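Glutamyl endopeptidase (Staphylococcus epidermidis, PDB 6PYM) probably acts as a secreted serine endopeptidase that preferentially cuts peptide bonds after glutamic acid or aspartic acid residues. Local coordinates at residues S23-P28 against K50-G55; V65-K70 against Q110-A115; E127-T132 against Q179-H184. The protein carries 1 engineered substitution. All coordinates share one frame; numbering follows the deposited sequence.

Contact 1 of 3, residues S23-P28 against K50-G55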
loop_
_atom_site.group_PDB
_atom_site.type_symbol
_atom_site.label_atom_id
_atom_site.label_comp_id
_atom_site.label_asym_id
_atom_site.label_seq_id
_atom_site.Cartn_x
_atom_site.Cartn_y
_atom_site.Cartn_z
ATOM N N SER A 23 -1.702 -4.340 -3.866
ATOM C CA SER A 23 -2.807 -5.208 -3.490
ATOM C C SER A 23 -4.097 -4.436 -3.258
ATOM O O SER A 23 -4.090 -3.324 -2.719
ATOM C CB SER A 23 -2.472 -5.999 -2.230
ATOM O OG SER A 23 -1.291 -6.771 -2.404
ATOM N N PHE A 24 -5.203 -5.065 -3.641
ATOM C CA PHE A 24 -6.553 -4.547 -3.461
ATOM C C PHE A 24 -7.164 -5.163 -2.209
ATOM O O PHE A 24 -7.047 -6.376 -1.990
ATOM C CB PHE A 24 -7.375 -4.918 -4.699
ATOM C CG PHE A 24 -8.857 -4.705 -4.562
ATOM C CD1 PHE A 24 -9.397 -3.429 -4.562
ATOM C CD2 PHE A 24 -9.720 -5.794 -4.473
ATOM C CE1 PHE A 24 -10.771 -3.244 -4.450
ATOM C CE2 PHE A 24 -11.086 -5.613 -4.366
ATOM C CZ PHE A 24 -11.606 -4.341 -4.357
ATOM N N ILE A 25 -7.795 -4.333 -1.379
ATOM C CA ILE A 25 -8.373 -4.775 -0.116
ATOM C C ILE A 25 -9.879 -4.566 -0.161
ATOM O O ILE A 25 -10.350 -3.478 -0.519
ATOM C CB ILE A 25 -7.759 -4.012 1.068
ATOM C CG1 ILE A 25 -6.250 -4.251 1.118
ATOM C CG2 ILE A 25 -8.407 -4.447 2.375
ATOM C CD1 ILE A 25 -5.560 -3.610 2.318
ATOM N N TYR A 26 -10.633 -5.598 0.221
ATOM C CA TYR A 26 -12.089 -5.568 0.197
ATOM C C TYR A 26 -12.593 -5.998 1.566
ATOM O O TYR A 26 -12.205 -7.056 2.066
ATOM C CB TYR A 26 -12.608 -6.520 -0.882
ATOM C CG TYR A 26 -14.108 -6.482 -1.105
ATOM C CD1 TYR A 26 -14.964 -7.303 -0.371
ATOM C CD2 TYR A 26 -14.665 -5.650 -2.070
ATOM C CE1 TYR A 26 -16.343 -7.280 -0.590
ATOM C CE2 TYR A 26 -16.040 -5.619 -2.290
ATOM C CZ TYR A 26 -16.867 -6.439 -1.555
ATOM O OH TYR A 26 -18.226 -6.402 -1.789
ATOM N N ILE A 27 -13.430 -5.165 2.182
ATOM C CA ILE A 27 -13.980 -5.445 3.509
ATOM C C ILE A 27 -15.489 -5.242 3.461
ATOM O O ILE A 27 -15.954 -4.107 3.296
ATOM C CB ILE A 27 -13.360 -4.548 4.596
ATOM C CG1 ILE A 27 -11.835 -4.676 4.622
ATOM C CG2 ILE A 27 -13.938 -4.904 5.964
ATOM C CD1 ILE A 27 -11.149 -3.702 5.573
ATOM N N PRO A 28 -16.294 -6.304 3.595
ATOM C CA PRO A 28 -17.747 -6.098 3.628
ATOM C C PRO A 28 -18.191 -5.430 4.926
ATOM O O PRO A 28 -17.531 -5.567 5.946
ATOM C CB PRO A 28 -18.305 -7.518 3.540
ATOM C CG PRO A 28 -17.220 -8.395 4.042
ATOM C CD PRO A 28 -15.920 -7.724 3.684
ATOM N N LYS A 50 -4.004 1.832 9.332
ATOM C CA LYS A 50 -4.880 1.530 10.464
ATOM C C LYS A 50 -6.338 1.752 10.107
ATOM O O LYS A 50 -7.198 0.931 10.442
ATOM C CB LYS A 50 -4.526 2.391 11.678
ATOM C CG LYS A 50 -3.195 2.041 12.307
ATOM C CD LYS A 50 -2.848 3.000 13.423
ATOM C CE LYS A 50 -1.556 2.593 14.100
ATOM N NZ LYS A 50 -1.078 3.605 15.077
ATOM N N HIS A 51 -6.646 2.865 9.447
ATOM C CA HIS A 51 -8.056 3.163 9.227
ATOM C C HIS A 51 -8.695 2.190 8.247
ATOM O O HIS A 51 -9.923 2.035 8.249
ATOM C CB HIS A 51 -8.292 4.638 8.867
ATOM C CG HIS A 51 -8.090 4.977 7.421
ATOM N ND1 HIS A 51 -6.919 5.521 6.935
ATOM C CD2 HIS A 51 -8.944 4.919 6.369
ATOM C CE1 HIS A 51 -7.054 5.761 5.643
ATOM N NE2 HIS A 51 -8.270 5.401 5.273
ATOM N N VAL A 52 -7.891 1.521 7.421
ATOM C CA VAL A 52 -8.404 0.458 6.563
ATOM C C VAL A 52 -8.712 -0.789 7.385
ATOM O O VAL A 52 -9.843 -1.293 7.370
ATOM C CB VAL A 52 -7.424 0.163 5.415
ATOM C CG1 VAL A 52 -7.835 -1.100 4.656
ATOM C CG2 VAL A 52 -7.359 1.340 4.454
ATOM N N VAL A 53 -7.724 -1.295 8.127
ATOM C CA VAL A 53 -7.963 -2.512 8.902
ATOM C C VAL A 53 -8.999 -2.294 10.000
ATOM O O VAL A 53 -9.700 -3.239 10.377
ATOM C CB VAL A 53 -6.666 -3.137 9.450
ATOM C CG1 VAL A 53 -5.751 -3.569 8.316
ATOM C CG2 VAL A 53 -5.958 -2.191 10.392
ATOM N N ASN A 54 -9.104 -1.066 10.536
ATOM C CA ASN A 54 -10.128 -0.759 11.537
ATOM C C ASN A 54 -11.534 -1.025 11.008
ATOM O O ASN A 54 -12.462 -1.251 11.799
ATOM C CB ASN A 54 -10.039 0.709 11.994
ATOM C CG ASN A 54 -8.806 1.015 12.860
ATOM O OD1 ASN A 54 -8.141 0.114 13.376
ATOM N ND2 ASN A 54 -8.506 2.308 13.020
ATOM N N GLY A 55 -11.721 -0.984 9.686
ATOM C CA GLY A 55 -13.028 -1.245 9.108
ATOM C C GLY A 55 -13.525 -2.660 9.324
ATOM O O GLY A 55 -14.731 -2.913 9.190
HETATM O O HOH W 1 -16.574 -5.102 8.684
#
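Val-52, which meets Ile-25 and Ile-27 across this contact, lays its CG2 methyl over one face of the His-51 imidazole, 4.2 Å above the ring plane and offset toward the rim. The ring nitrogen ND1 is hydrogen-bonded to OD2 of Asp-93. The CG1 branch of Val-52 does the packing: with CG1 anti to the backbone N (chi1 170°), that methyl reaches the strand and lies 4.1 Å from CG2 of Ile-25, with Ile-25 CD1 equally near, the two side chains meeting at a slant. In the chymotrypsin-like fold the short helix carrying the catalytic histidine sits against the N-terminal beta barrel, and here strand 22-27 offers it alternate isoleucines. His-51 and Asp-93 are the predicted charge-relay residues, and the third position is the engineered Ala-169, whose side chain lies about 4 Å from that of Val-52. Further along, Ile-27 extends CD1 to within 3.3 Å of the backbone O of Val-52, an oxygen that already accepts the N-H of Gly-55. The CG2 branch of Ile-27 rests 3.9 Å from Gly-55 O. Beyond the apolar part, a water donates to two carbonyl oxygens, 2.9 Å from Pro-28 O and 2.9 Å from Gly-55 O, and so bridges Pro-28 to Gly-55.

Contact 2 of 3, residues V65-K70 against Q110-A115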
loop_
_atom_site.group_PDB
_atom_site.type_symbol
_atom_site.label_atom_id
_atom_site.label_comp_id
_atom_site.label_asym_id
_atom_site.label_seq_id
_atom_site.Cartn_x
_atom_site.Cartn_y
_atom_site.Cartn_z
ATOM N N VAL A 65 -7.607 -9.775 0.738
ATOM C CA VAL A 65 -6.456 -9.129 0.107
ATOM C C VAL A 65 -6.211 -9.808 -1.228
ATOM O O VAL A 65 -6.009 -11.027 -1.279
ATOM C CB VAL A 65 -5.204 -9.230 0.990
ATOM C CG1 VAL A 65 -4.008 -8.590 0.294
ATOM C CG2 VAL A 65 -5.456 -8.595 2.350
ATOM N N HIS A 66 -6.194 -9.021 -2.299
ATOM C CA HIS A 66 -6.018 -9.533 -3.657
ATOM C C HIS A 66 -4.760 -8.903 -4.243
ATOM O O HIS A 66 -4.817 -7.809 -4.827
ATOM C CB HIS A 66 -7.230 -9.175 -4.521
ATOM C CG HIS A 66 -8.531 -9.778 -4.071
ATOM N ND1 HIS A 66 -9.364 -9.214 -3.125
ATOM C CD2 HIS A 66 -9.172 -10.889 -4.511
ATOM C CE1 HIS A 66 -10.449 -9.962 -2.989
ATOM N NE2 HIS A 66 -10.355 -10.983 -3.818
ATOM N N PRO A 67 -3.600 -9.544 -4.115
ATOM C CA PRO A 67 -2.389 -8.962 -4.706
ATOM C C PRO A 67 -2.485 -9.024 -6.218
ATOM O O PRO A 67 -2.972 -10.006 -6.788
ATOM C CB PRO A 67 -1.269 -9.866 -4.178
ATOM C CG PRO A 67 -1.940 -11.189 -3.953
ATOM C CD PRO A 67 -3.350 -10.872 -3.520
ATOM N N SER A 68 -2.042 -7.957 -6.873
ATOM C CA SER A 68 -2.005 -7.893 -8.330
ATOM C C SER A 68 -3.388 -7.862 -8.956
ATOM O O SER A 68 -3.527 -8.205 -10.136
ATOM C CB SER A 68 -1.181 -9.026 -8.976
ATOM O OG SER A 68 -0.170 -9.548 -8.128
ATOM N N ALA A 69 -4.424 -7.478 -8.211
ATOM C CA ALA A 69 -5.762 -7.435 -8.783
ATOM C C ALA A 69 -5.773 -6.545 -10.014
ATOM O O ALA A 69 -5.156 -5.473 -10.032
ATOM C CB ALA A 69 -6.749 -6.889 -7.757
ATOM N N LYS A 70 -6.459 -7.009 -11.059
ATOM C CA LYS A 70 -6.513 -6.298 -12.331
ATOM C C LYS A 70 -7.867 -5.672 -12.612
ATOM O O LYS A 70 -7.924 -4.573 -13.177
ATOM C CB LYS A 70 -6.112 -7.219 -13.489
ATOM C CG LYS A 70 -6.069 -6.491 -14.828
ATOM C CD LYS A 70 -5.550 -7.368 -15.934
ATOM C CE LYS A 70 -5.537 -6.614 -17.249
ATOM N NZ LYS A 70 -6.891 -6.124 -17.631
ATOM N N GLN A 110 4.970 -15.791 -1.533
ATOM C CA GLN A 110 5.419 -16.759 -2.522
ATOM C C GLN A 110 4.771 -16.540 -3.876
ATOM O O GLN A 110 5.399 -16.823 -4.901
ATOM C CB GLN A 110 5.081 -18.182 -2.057
ATOM C CG GLN A 110 5.833 -18.645 -0.815
ATOM C CD GLN A 110 5.381 -20.012 -0.317
ATOM O OE1 GLN A 110 4.229 -20.416 -0.507
ATOM N NE2 GLN A 110 6.295 -20.734 0.322
ATOM N N VAL A 111 3.534 -16.039 -3.909
ATOM C CA VAL A 111 2.833 -15.870 -5.176
ATOM C C VAL A 111 3.204 -14.569 -5.867
ATOM O O VAL A 111 3.069 -14.469 -7.094
ATOM C CB VAL A 111 1.309 -16.031 -5.024
ATOM C CG1 VAL A 111 0.977 -17.349 -4.334
ATOM C CG2 VAL A 111 0.679 -14.848 -4.288
ATOM N N VAL A 112 3.650 -13.566 -5.117
ATOM C CA VAL A 112 4.221 -12.347 -5.667
ATOM C C VAL A 112 5.557 -12.123 -4.983
ATOM O O VAL A 112 5.833 -12.686 -3.922
ATOM C CB VAL A 112 3.307 -11.117 -5.467
ATOM C CG1 VAL A 112 1.960 -11.366 -6.106
ATOM C CG2 VAL A 112 3.157 -10.773 -3.987
ATOM N N LYS A 113 6.394 -11.308 -5.605
ATOM C CA LYS A 113 7.640 -10.902 -4.960
ATOM C C LYS A 113 7.348 -9.805 -3.944
ATOM O O LYS A 113 6.825 -8.750 -4.324
ATOM C CB LYS A 113 8.634 -10.373 -5.986
ATOM C CG LYS A 113 10.031 -10.175 -5.408
ATOM C CD LYS A 113 11.029 -9.762 -6.482
ATOM C CE LYS A 113 12.456 -9.769 -5.944
ATOM N NZ LYS A 113 12.671 -8.759 -4.871
ATOM N N PRO A 114 7.676 -9.990 -2.668
ATOM C CA PRO A 114 7.488 -8.896 -1.710
ATOM C C PRO A 114 8.225 -7.644 -2.164
ATOM O O PRO A 114 9.324 -7.713 -2.728
ATOM C CB PRO A 114 8.068 -9.464 -0.411
ATOM C CG PRO A 114 7.847 -10.941 -0.542
ATOM C CD PRO A 114 8.137 -11.222 -2.001
ATOM N N ALA A 115 7.600 -6.494 -1.927
ATOM C CA ALA A 115 8.184 -5.230 -2.337
ATOM C C ALA A 115 9.464 -4.949 -1.565
ATOM O O ALA A 115 9.641 -5.386 -0.425
ATOM C CB ALA A 115 7.196 -4.096 -2.089
#
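Pro-67 and Ser-68 meet Val-112 in a small, buried packing contact between the end of a barrel strand and the chain just beyond a short helix. Strand 64-67 lies at one end of the strand order of the N-terminal barrel, where it pairs with strand 22-27 and closes the cylinder; helix 108-111 belongs to the connection that leads on toward the second barrel. Only 109 Å² is buried between the two segments, and one methyl does nearly all the touching. CG1 of Val-112 is anti to the carbonyl carbon (chi1 -58°) and points at the turn, coming within 4.0 Å of Pro-67 CB and 3.5 Å of Ser-68 OG. The first approach is apolar; the second sets a methyl beside a hydroxyl whose polar needs are met elsewhere, since Ser-68 OG is hydrogen-bonded to the backbone O of Asp-20 and to ND2 of Asn-77. Two bonds thus grip the hydroxyl, which is consistent with its unusual torsion (chi1 -26°). Asp-20 also joins the two sides, because its carboxylate accepts the backbone N-H of Lys-113, the residue after Val-112. Val-40 touches both Pro-67 and Val-112 and fills in beside them, while Phe-80 lies against Pro-67 and Val-111. The backbone explains why the two neighbours can face the same methyl: His-66 to Ala-69 form a type II beta turn, with a weak bond from Ala-69 N to His-66 O. Pro-67 holds its second position and Ser-68 its third, with a positive phi (68°). Val-112, the first residue after the helix to leave helical angles, thus packs the inter-barrel connection against a turn at the closing edge of a trypsin-like N-terminal beta barrel.

Contact 3 of 3, residues E127-T132 against Q179-H184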
loop_
_atom_site.group_PDB
_atom_site.type_symbol
_atom_site.label_atom_id
_atom_site.label_comp_id
_atom_site.label_asym_id
_atom_site.label_seq_id
_atom_site.Cartn_x
_atom_site.Cartn_y
_atom_site.Cartn_z
ATOM N N GLU A 127 11.706 15.098 -5.149
ATOM C CA GLU A 127 11.956 13.825 -5.804
ATOM C C GLU A 127 10.702 13.330 -6.526
ATOM O O GLU A 127 9.581 13.477 -6.028
ATOM C CB GLU A 127 12.374 12.826 -4.734
ATOM C CG GLU A 127 12.640 11.442 -5.207
ATOM C CD GLU A 127 13.242 10.586 -4.118
ATOM O OE1 GLU A 127 13.769 11.148 -3.127
ATOM O OE2 GLU A 127 13.191 9.350 -4.254
ATOM N N ASN A 128 10.898 12.739 -7.700
ATOM C CA ASN A 128 9.800 12.197 -8.490
ATOM C C ASN A 128 9.423 10.816 -7.973
ATOM O O ASN A 128 10.281 9.943 -7.816
ATOM C CB ASN A 128 10.224 12.087 -9.952
ATOM C CG ASN A 128 10.434 13.435 -10.606
ATOM O OD1 ASN A 128 9.656 14.361 -10.413
ATOM N ND2 ASN A 128 11.496 13.545 -11.396
ATOM N N ILE A 129 8.128 10.614 -7.719
ATOM C CA ILE A 129 7.623 9.399 -7.094
ATOM C C ILE A 129 6.323 8.987 -7.773
ATOM O O ILE A 129 5.756 9.720 -8.587
ATOM C CB ILE A 129 7.398 9.589 -5.581
ATOM C CG1 ILE A 129 6.424 10.744 -5.344
ATOM C CG2 ILE A 129 8.735 9.826 -4.854
ATOM C CD1 ILE A 129 5.753 10.711 -3.996
ATOM N N THR A 130 5.848 7.795 -7.418
ATOM C CA THR A 130 4.522 7.335 -7.794
ATOM C C THR A 130 3.793 6.808 -6.569
ATOM O O THR A 130 4.414 6.369 -5.596
ATOM C CB THR A 130 4.567 6.229 -8.855
ATOM O OG1 THR A 130 5.415 5.160 -8.409
ATOM C CG2 THR A 130 5.078 6.765 -10.184
ATOM N N VAL A 131 2.464 6.856 -6.625
ATOM C CA VAL A 131 1.596 6.186 -5.660
ATOM C C VAL A 131 0.686 5.284 -6.472
ATOM O O VAL A 131 -0.018 5.763 -7.371
ATOM C CB VAL A 131 0.802 7.181 -4.795
ATOM C CG1 VAL A 131 -0.217 6.449 -3.920
ATOM C CG2 VAL A 131 1.759 7.962 -3.925
ATOM N N THR A 132 0.695 3.993 -6.162
ATOM C CA THR A 132 0.037 3.009 -7.007
ATOM C C THR A 132 -0.879 2.145 -6.159
ATOM O O THR A 132 -0.464 1.629 -5.118
ATOM C CB THR A 132 1.078 2.200 -7.776
ATOM O OG1 THR A 132 1.838 3.121 -8.564
ATOM C CG2 THR A 132 0.425 1.152 -8.685
ATOM N N GLN A 179 11.265 1.244 -5.006
ATOM C CA GLN A 179 11.277 0.889 -3.598
ATOM C C GLN A 179 10.206 1.684 -2.866
ATOM O O GLN A 179 9.922 2.833 -3.211
ATOM C CB GLN A 179 12.635 1.222 -2.983
ATOM C CG GLN A 179 13.812 0.628 -3.743
ATOM C CD GLN A 179 15.136 1.245 -3.335
ATOM O OE1 GLN A 179 15.188 2.387 -2.874
ATOM N NE2 GLN A 179 16.224 0.484 -3.498
ATOM N N VAL A 180 9.637 1.072 -1.834
ATOM C CA VAL A 180 8.565 1.704 -1.067
ATOM C C VAL A 180 9.172 2.672 -0.057
ATOM O O VAL A 180 9.904 2.258 0.848
ATOM C CB VAL A 180 7.696 0.652 -0.363
ATOM C CG1 VAL A 180 6.561 1.321 0.411
ATOM C CG2 VAL A 180 7.154 -0.365 -1.351
ATOM N N ILE A 181 8.853 3.958 -0.204
ATOM C CA ILE A 181 9.325 4.987 0.715
ATOM C C ILE A 181 8.277 5.356 1.758
ATOM O O ILE A 181 8.628 5.950 2.791
ATOM C CB ILE A 181 9.799 6.250 -0.039
ATOM C CG1 ILE A 181 8.638 6.935 -0.769
ATOM C CG2 ILE A 181 10.956 5.914 -0.980
ATOM C CD1 ILE A 181 9.032 8.263 -1.409
ATOM N N GLY A 182 7.007 5.042 1.512
ATOM C CA GLY A 182 5.930 5.400 2.417
ATOM C C GLY A 182 4.673 4.642 2.058
ATOM O O GLY A 182 4.614 3.941 1.045
ATOM N N ILE A 183 3.665 4.791 2.917
ATOM C CA ILE A 183 2.355 4.169 2.729
ATOM C C ILE A 183 1.326 5.293 2.737
ATOM O O ILE A 183 1.119 5.947 3.769
ATOM C CB ILE A 183 2.057 3.118 3.810
ATOM C CG1 ILE A 183 3.113 1.995 3.801
ATOM C CG2 ILE A 183 0.643 2.567 3.659
ATOM C CD1 ILE A 183 3.148 1.159 2.524
ATOM N N HIS A 184 0.687 5.525 1.593
ATOM C CA HIS A 184 -0.311 6.576 1.468
ATOM C C HIS A 184 -1.433 6.368 2.477
ATOM O O HIS A 184 -1.864 5.238 2.713
ATOM C CB HIS A 184 -0.896 6.514 0.060
ATOM C CG HIS A 184 -2.015 7.465 -0.154
ATOM N ND1 HIS A 184 -1.819 8.818 -0.323
ATOM C CD2 HIS A 184 -3.351 7.265 -0.155
ATOM C CE1 HIS A 184 -2.993 9.406 -0.448
ATOM N NE2 HIS A 184 -3.940 8.487 -0.349
#
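Val-131 and His-184 bring their CA atoms to 7.4 Å, and Ile-129 and Ile-181 to 9.1 Å, so two residues along one strand answer to three along the other. Strands 128-133 and 180-188 belong to the C-terminal beta barrel of the chymotrypsin-like fold and are not paired with each other: strand 172-174 hydrogen-bonds to both, and the contact is made by side chains pointing inward. The offset is consistent with a bend at Ile-181, which departs from extended geometry (psi -19°); beyond it His-184, rather than Ile-183, turns toward the facing strand.

In the first pair, CG1 of Ile-181 (chi1 65°) carries CD1 to 3.8 Å from CG2 of Ile-129, and the two side chains cross at about a right angle. Val-173, on the strand between, touches both of them, while Tyr-160 packs against Ile-129 and Val-131 and Leu-158 against Ile-181.

The second pair lies nearer the catalytic centre, with the His-184 side chain about 5 Å from the engineered Ala-169 and about 7 Å from His-51. The imidazole is tethered through ND1 to the hydroxyl of Tyr-160, a bond that would restrain the turning of the ring; the same tyrosine packs on Val-131. The Val-131 and His-184 side chains are roughly perpendicular. Val-131 approaches the ring obliquely with CG1, the branch turned away from the backbone N (chi1 173°), and that methyl ends 4.0 Å from His-184 CB.

In the fold
Contacts 1 and 2 share the N-terminal barrel. Their centres are 16 Å apart, and they meet where strands 22-27 and 64-67 run side by side, with a probable hydrogen bond of 2.8 Å between Phe-24 O and His-66 N. Contact 3 lies in the other barrel. Contact 2 reaches it through the inter-barrel connection, Ala-115 CB packing 3.8 Å from Val-180 CG2. Contacts 1 and 3 do not touch, their nearest atoms being about 6 Å apart, yet they flank one active site: the side chains of Val-52 and His-184 lie about 4 Å and 5 Å, respectively, from that of Ala-169, the engineered alanine at the predicted serine position of the charge relay. Contact 2 stands away from the catalytic residues.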